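Local coordinates for WbbM protein (Klebsiella pneumoniae, PDB 6U4B), which probably acts as a bifunctional glycosyltransferase that polymerises O-antigen, working as a trimer with bound magnesium, at residues F391-I405 against I476-F490. Sequence-based numbering, arbitrary orientation.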
loop_
_atom_site.group_PDB
_atom_site.type_symbol
_atom_site.label_atom_id
_atom_site.label_comp_id
_atom_site.label_asym_id
_atom_site.label_seq_id
_atom_site.Cartn_x
_atom_site.Cartn_y
_atom_site.Cartn_z
ATOM N N PHE A 391 22.721 -5.026 29.762
ATOM C CA PHE A 391 23.484 -6.155 29.251
ATOM C C PHE A 391 24.013 -5.929 27.843
ATOM O O PHE A 391 24.649 -6.830 27.284
ATOM C CB PHE A 391 22.626 -7.423 29.295
ATOM C CG PHE A 391 22.215 -7.816 30.685
ATOM C CD1 PHE A 391 21.028 -7.348 31.228
ATOM C CD2 PHE A 391 23.027 -8.630 31.458
ATOM C CE1 PHE A 391 20.655 -7.697 32.511
ATOM C CE2 PHE A 391 22.658 -8.983 32.747
ATOM C CZ PHE A 391 21.470 -8.516 33.274
ATOM N N ILE A 392 23.768 -4.746 27.266
ATOM C CA ILE A 392 24.263 -4.469 25.914
ATOM C C ILE A 392 25.782 -4.545 25.822
ATOM O O ILE A 392 26.283 -5.169 24.874
ATOM C CB ILE A 392 23.692 -3.135 25.409
ATOM C CG1 ILE A 392 22.223 -3.320 25.022
ATOM C CG2 ILE A 392 24.504 -2.611 24.232
ATOM C CD1 ILE A 392 21.456 -2.024 24.845
ATOM N N PRO A 393 26.570 -3.971 26.735
ATOM C CA PRO A 393 28.034 -4.100 26.607
ATOM C C PRO A 393 28.545 -5.530 26.700
ATOM O O PRO A 393 29.670 -5.795 26.259
ATOM C CB PRO A 393 28.571 -3.239 27.760
ATOM C CG PRO A 393 27.436 -3.119 28.713
ATOM C CD PRO A 393 26.210 -3.091 27.862
ATOM N N GLN A 394 27.766 -6.463 27.249
ATOM C CA GLN A 394 28.221 -7.848 27.336
ATOM C C GLN A 394 27.834 -8.657 26.102
ATOM O O GLN A 394 28.691 -9.287 25.476
ATOM C CB GLN A 394 27.666 -8.511 28.601
ATOM C CG GLN A 394 28.236 -9.900 28.884
ATOM C CD GLN A 394 29.691 -9.868 29.336
ATOM O OE1 GLN A 394 30.280 -8.800 29.510
ATOM N NE2 GLN A 394 30.274 -11.047 29.532
ATOM N N LEU A 395 26.550 -8.646 25.736
ATOM C CA LEU A 395 26.103 -9.421 24.583
ATOM C C LEU A 395 26.717 -8.899 23.288
ATOM O O LEU A 395 27.062 -9.683 22.395
ATOM C CB LEU A 395 24.579 -9.402 24.498
ATOM C CG LEU A 395 23.957 -10.243 23.382
ATOM C CD1 LEU A 395 24.251 -11.722 23.607
ATOM C CD2 LEU A 395 22.459 -9.994 23.277
ATOM N N PHE A 396 26.870 -7.578 23.173
ATOM C CA PHE A 396 27.376 -6.946 21.961
ATOM C C PHE A 396 28.834 -6.522 22.088
ATOM O O PHE A 396 29.272 -5.594 21.400
ATOM C CB PHE A 396 26.496 -5.751 21.589
ATOM C CG PHE A 396 25.094 -6.135 21.221
ATOM C CD1 PHE A 396 24.778 -6.460 19.913
ATOM C CD2 PHE A 396 24.099 -6.195 22.182
ATOM C CE1 PHE A 396 23.494 -6.823 19.566
ATOM C CE2 PHE A 396 22.808 -6.559 21.840
ATOM C CZ PHE A 396 22.506 -6.877 20.529
ATOM N N ARG A 397 29.606 -7.210 22.933
ATOM C CA ARG A 397 30.988 -6.827 23.206
ATOM C C ARG A 397 31.902 -6.953 21.992
ATOM O O ARG A 397 33.030 -6.453 22.041
ATOM C CB ARG A 397 31.548 -7.663 24.360
ATOM C CG ARG A 397 31.591 -9.167 24.104
ATOM C CD ARG A 397 32.193 -9.900 25.297
ATOM N NE ARG A 397 32.165 -11.351 25.138
ATOM C CZ ARG A 397 31.128 -12.116 25.462
ATOM N NH1 ARG A 397 30.026 -11.567 25.955
ATOM N NH2 ARG A 397 31.190 -13.432 25.287
ATOM N N ARG A 398 31.453 -7.594 20.915
ATOM C CA ARG A 398 32.236 -7.679 19.688
ATOM C C ARG A 398 31.931 -6.550 18.714
ATOM O O ARG A 398 32.496 -6.527 17.615
ATOM C CB ARG A 398 32.010 -9.036 19.017
ATOM C CG ARG A 398 32.687 -10.167 19.765
ATOM C CD ARG A 398 32.192 -11.533 19.338
ATOM N NE ARG A 398 32.396 -12.506 20.406
ATOM C CZ ARG A 398 32.240 -13.818 20.271
ATOM N NH1 ARG A 398 31.884 -14.330 19.102
ATOM N NH2 ARG A 398 32.449 -14.618 21.308
ATOM N N TYR A 399 31.064 -5.618 19.090
ATOM C CA TYR A 399 30.766 -4.436 18.297
ATOM C C TYR A 399 31.543 -3.240 18.837
ATOM O O TYR A 399 31.810 -3.144 20.037
ATOM C CB TYR A 399 29.267 -4.129 18.324
ATOM C CG TYR A 399 28.408 -5.086 17.531
ATOM C CD1 TYR A 399 27.849 -4.700 16.321
ATOM C CD2 TYR A 399 28.146 -6.371 17.993
ATOM C CE1 TYR A 399 27.056 -5.564 15.588
ATOM C CE2 TYR A 399 27.355 -7.245 17.265
ATOM C CZ TYR A 399 26.812 -6.834 16.061
ATOM O OH TYR A 399 26.021 -7.692 15.329
ATOM N N ASP A 400 31.911 -2.327 17.937
ATOM C CA ASP A 400 32.537 -1.082 18.375
ATOM C C ASP A 400 31.503 -0.130 18.959
ATOM O O ASP A 400 31.650 0.342 20.093
ATOM C CB ASP A 400 33.286 -0.416 17.219
ATOM C CG ASP A 400 34.616 -1.078 16.927
ATOM O OD1 ASP A 400 35.099 -0.969 15.778
ATOM O OD2 ASP A 400 35.174 -1.719 17.843
ATOM N N LYS A 401 30.448 0.164 18.201
ATOM C CA LYS A 401 29.363 1.009 18.678
ATOM C C LYS A 401 28.024 0.399 18.284
ATOM O O LYS A 401 27.902 -0.269 17.255
ATOM C CB LYS A 401 29.471 2.444 18.136
ATOM C CG LYS A 401 30.641 3.223 18.710
ATOM C CD LYS A 401 30.530 4.713 18.430
ATOM C CE LYS A 401 30.616 5.014 16.946
ATOM N NZ LYS A 401 30.673 6.481 16.694
ATOM N N VAL A 402 27.020 0.654 19.117
ATOM C CA VAL A 402 25.688 0.073 18.986
ATOM C C VAL A 402 24.658 1.125 19.385
ATOM O O VAL A 402 24.849 1.856 20.363
ATOM C CB VAL A 402 25.554 -1.193 19.861
ATOM C CG1 VAL A 402 24.133 -1.364 20.361
ATOM C CG2 VAL A 402 26.017 -2.425 19.099
ATOM N N VAL A 403 23.566 1.202 18.627
ATOM C CA VAL A 403 22.483 2.143 18.895
ATOM C C VAL A 403 21.305 1.376 19.479
ATOM O O VAL A 403 20.718 0.521 18.803
ATOM C CB VAL A 403 22.060 2.902 17.627
ATOM C CG1 VAL A 403 20.934 3.872 17.943
ATOM C CG2 VAL A 403 23.250 3.631 17.025
ATOM N N PHE A 404 20.962 1.671 20.732
ATOM C CA PHE A 404 19.728 1.159 21.311
ATOM C C PHE A 404 18.604 2.166 21.117
ATOM O O PHE A 404 18.819 3.379 21.189
ATOM C CB PHE A 404 19.877 0.853 22.805
ATOM C CG PHE A 404 18.565 0.540 23.482
ATOM C CD1 PHE A 404 18.095 -0.761 23.530
ATOM C CD2 PHE A 404 17.785 1.552 24.035
ATOM C CE1 PHE A 404 16.886 -1.053 24.126
ATOM C CE2 PHE A 404 16.569 1.266 24.623
ATOM C CZ PHE A 404 16.123 -0.038 24.674
ATOM N N ILE A 405 17.395 1.653 20.903
ATOM C CA ILE A 405 16.222 2.513 20.776
ATOM C C ILE A 405 15.025 1.799 21.388
ATOM O O ILE A 405 14.843 0.592 21.201
ATOM C CB ILE A 405 15.978 2.910 19.301
ATOM C CG1 ILE A 405 14.784 3.863 19.178
ATOM C CG2 ILE A 405 15.799 1.675 18.417
ATOM C CD1 ILE A 405 14.620 4.447 17.789
ATOM N N ILE A 476 16.845 6.328 23.642
ATOM C CA ILE A 476 17.751 6.134 22.515
ATOM C C ILE A 476 19.171 6.395 23.005
ATOM O O ILE A 476 19.465 7.452 23.574
ATOM C CB ILE A 476 17.357 7.019 21.311
ATOM C CG1 ILE A 476 18.138 6.621 20.055
ATOM C CG2 ILE A 476 17.515 8.510 21.607
ATOM C CD1 ILE A 476 17.556 7.218 18.775
ATOM N N ILE A 477 20.050 5.408 22.843
ATOM C CA ILE A 477 21.397 5.463 23.396
ATOM C C ILE A 477 22.374 4.898 22.378
ATOM O O ILE A 477 22.183 3.784 21.881
ATOM C CB ILE A 477 21.517 4.675 24.717
ATOM C CG1 ILE A 477 20.458 5.112 25.730
ATOM C CG2 ILE A 477 22.905 4.846 25.305
ATOM C CD1 ILE A 477 20.413 4.247 26.973
ATOM N N VAL A 478 23.430 5.649 22.085
ATOM C CA VAL A 478 24.557 5.128 21.322
ATOM C C VAL A 478 25.571 4.590 22.323
ATOM O O VAL A 478 26.210 5.356 23.049
ATOM C CB VAL A 478 25.183 6.196 20.420
ATOM C CG1 VAL A 478 26.309 5.582 19.596
ATOM C CG2 VAL A 478 24.126 6.813 19.515
ATOM N N PHE A 479 25.713 3.271 22.369
ATOM C CA PHE A 479 26.668 2.643 23.267
ATOM C C PHE A 479 28.058 2.663 22.646
ATOM O O PHE A 479 28.249 2.204 21.516
ATOM C CB PHE A 479 26.252 1.205 23.575
ATOM C CG PHE A 479 25.137 1.093 24.576
ATOM C CD1 PHE A 479 23.829 1.364 24.213
ATOM C CD2 PHE A 479 25.397 0.704 25.878
ATOM C CE1 PHE A 479 22.804 1.257 25.134
ATOM C CE2 PHE A 479 24.378 0.594 26.801
ATOM C CZ PHE A 479 23.080 0.871 26.431
ATOM N N ASN A 480 29.028 3.206 23.383
ATOM C CA ASN A 480 30.437 3.080 23.017
ATOM C C ASN A 480 30.939 1.768 23.614
ATOM O O ASN A 480 31.617 1.729 24.644
ATOM C CB ASN A 480 31.239 4.279 23.509
ATOM C CG ASN A 480 32.668 4.279 22.994
ATOM O OD1 ASN A 480 33.153 3.279 22.462
ATOM N ND2 ASN A 480 33.352 5.405 23.155
ATOM N N VAL A 481 30.582 0.670 22.942
ATOM C CA VAL A 481 30.861 -0.660 23.479
ATOM C C VAL A 481 32.360 -0.876 23.634
ATOM O O VAL A 481 32.818 -1.420 24.647
ATOM C CB VAL A 481 30.221 -1.741 22.588
ATOM C CG1 VAL A 481 30.552 -3.128 23.117
ATOM C CG2 VAL A 481 28.715 -1.545 22.514
ATOM N N LYS A 482 33.147 -0.449 22.641
ATOM C CA LYS A 482 34.594 -0.649 22.706
ATOM C C LYS A 482 35.188 -0.018 23.959
ATOM O O LYS A 482 36.061 -0.610 24.606
ATOM C CB LYS A 482 35.265 -0.084 21.453
ATOM C CG LYS A 482 36.783 -0.016 21.563
ATOM C CD LYS A 482 37.476 -0.556 20.322
ATOM C CE LYS A 482 37.286 0.361 19.128
ATOM N NZ LYS A 482 38.071 -0.111 17.953
ATOM N N GLN A 483 34.721 1.178 24.325
ATOM C CA GLN A 483 35.206 1.807 25.548
ATOM C C GLN A 483 34.697 1.071 26.782
ATOM O O GLN A 483 35.430 0.923 27.766
ATOM C CB GLN A 483 34.790 3.276 25.587
ATOM C CG GLN A 483 35.512 4.095 26.643
ATOM C CD GLN A 483 36.999 4.216 26.368
ATOM O OE1 GLN A 483 37.435 4.191 25.217
ATOM N NE2 GLN A 483 37.787 4.342 27.430
ATOM N N MET A 484 33.446 0.602 26.747
ATOM C CA MET A 484 32.908 -0.148 27.877
ATOM C C MET A 484 33.653 -1.459 28.088
ATOM O O MET A 484 33.792 -1.915 29.228
ATOM C CB MET A 484 31.417 -0.416 27.673
ATOM C CG MET A 484 30.553 0.823 27.737
ATOM S SD MET A 484 28.795 0.442 27.648
ATOM C CE MET A 484 28.106 2.087 27.771
ATOM N N VAL A 485 34.131 -2.081 27.007
ATOM C CA VAL A 485 34.907 -3.308 27.145
ATOM C C VAL A 485 36.242 -3.019 27.820
ATOM O O VAL A 485 36.683 -3.769 28.700
ATOM C CB VAL A 485 35.094 -3.976 25.771
ATOM C CG1 VAL A 485 36.127 -5.092 25.857
ATOM C CG2 VAL A 485 33.767 -4.513 25.263
ATOM N N GLU A 486 36.901 -1.924 27.431
ATOM C CA GLU A 486 38.194 -1.600 28.022
ATOM C C GLU A 486 38.061 -1.257 29.500
ATOM O O GLU A 486 38.910 -1.645 30.310
ATOM C CB GLU A 486 38.850 -0.448 27.258
ATOM C CG GLU A 486 40.033 0.196 27.986
ATOM C CD GLU A 486 41.295 -0.663 27.984
ATOM O OE1 GLU A 486 42.386 -0.108 27.733
ATOM O OE2 GLU A 486 41.208 -1.885 28.235
ATOM N N GLU A 487 37.005 -0.541 29.874
ATOM C CA GLU A 487 36.797 -0.135 31.257
ATOM C C GLU A 487 36.017 -1.159 32.073
ATOM O O GLU A 487 35.846 -0.963 33.281
ATOM C CB GLU A 487 36.071 1.214 31.307
ATOM C CG GLU A 487 36.792 2.338 30.580
ATOM C CD GLU A 487 36.119 3.684 30.773
ATOM O OE1 GLU A 487 35.159 3.764 31.571
ATOM O OE2 GLU A 487 36.549 4.664 30.128
ATOM N N ASN A 488 35.560 -2.247 31.446
ATOM C CA ASN A 488 34.693 -3.237 32.092
ATOM C C ASN A 488 33.493 -2.561 32.755
ATOM O O ASN A 488 33.129 -2.862 33.894
ATOM C CB ASN A 488 35.470 -4.089 33.097
ATOM C CG ASN A 488 34.848 -5.460 33.298
ATOM O OD1 ASN A 488 33.654 -5.657 33.052
ATOM N ND2 ASN A 488 35.653 -6.414 33.743
ATOM N N THR A 489 32.879 -1.623 32.026
ATOM C CA THR A 489 31.701 -0.921 32.523
ATOM C C THR A 489 30.594 -1.887 32.925
ATOM O O THR A 489 29.830 -1.608 33.857
ATOM C CB THR A 489 31.189 0.051 31.452
ATOM O OG1 THR A 489 32.249 0.930 31.055
ATOM C CG2 THR A 489 30.020 0.878 31.978
ATOM N N PHE A 490 30.502 -3.034 32.247
ATOM C CA PHE A 490 29.427 -3.977 32.532
ATOM C C PHE A 490 29.476 -4.462 33.975
ATOM O O PHE A 490 28.433 -4.602 34.625
ATOM C CB PHE A 490 29.500 -5.160 31.569
ATOM C CG PHE A 490 28.510 -6.242 31.871
ATOM C CD1 PHE A 490 28.920 -7.436 32.442
ATOM C CD2 PHE A 490 27.165 -6.060 31.600
ATOM C CE1 PHE A 490 28.004 -8.433 32.726
ATOM C CE2 PHE A 490 26.247 -7.050 31.882
ATOM C CZ PHE A 490 26.665 -8.238 32.444
#
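F479 N donates to V402 O at 2.6 Å, and V402 N returns a bond to F479 O. This hydrogen-bonded antiparallel pair, repeated at F404 and I477, joins strands 402-405 and 477-479 inside the central mixed sheet of the glycosyltransferase family 8 domain. It illustrates how two adjacent strands inside a sheet bring the helices joined to them into contact: strand 302-309 pairs with 402-405 and strand 428-432 with 477-479, while strand 402-405 ends right before the magnesium ligand D406.

On the sheet face carrying V402, F404 and F479, helix 392-395 lies over the F479 ring. I392 CG2, anti to the backbone N, sits 3.8 Å from the ring centroid, above one face but offset toward the rim; its CD1, on the same side of the ring, lies beyond the rim, 3.6 Å from F479 CE1. F404 CB arrives at the ring's edge, so the phenyl group is hemmed from two directions.

Beyond the strand, N480 starts helix 481-487 as its N-cap, OD1 accepting from Q483 N while ND2 donates to N426 O. K482 N bonds to D400 O, and the side chains of the same two residues run alongside each other into a salt bridge, NZ to OD2 at 3.3 Å. V481 CG1 tucks beneath the turn at 396-399, 3.3 Å from F396 O.

At the far end P393 CB rests 3.7 Å from M484 SD. Bent at chi2 (71°), Q394 carries its amide over the CD1 rim of F490, the two planes 24° apart, and its CB stands above the centre of that ring while F391 CD2 meets the ring's edge 3.6 Å from F490 CE2.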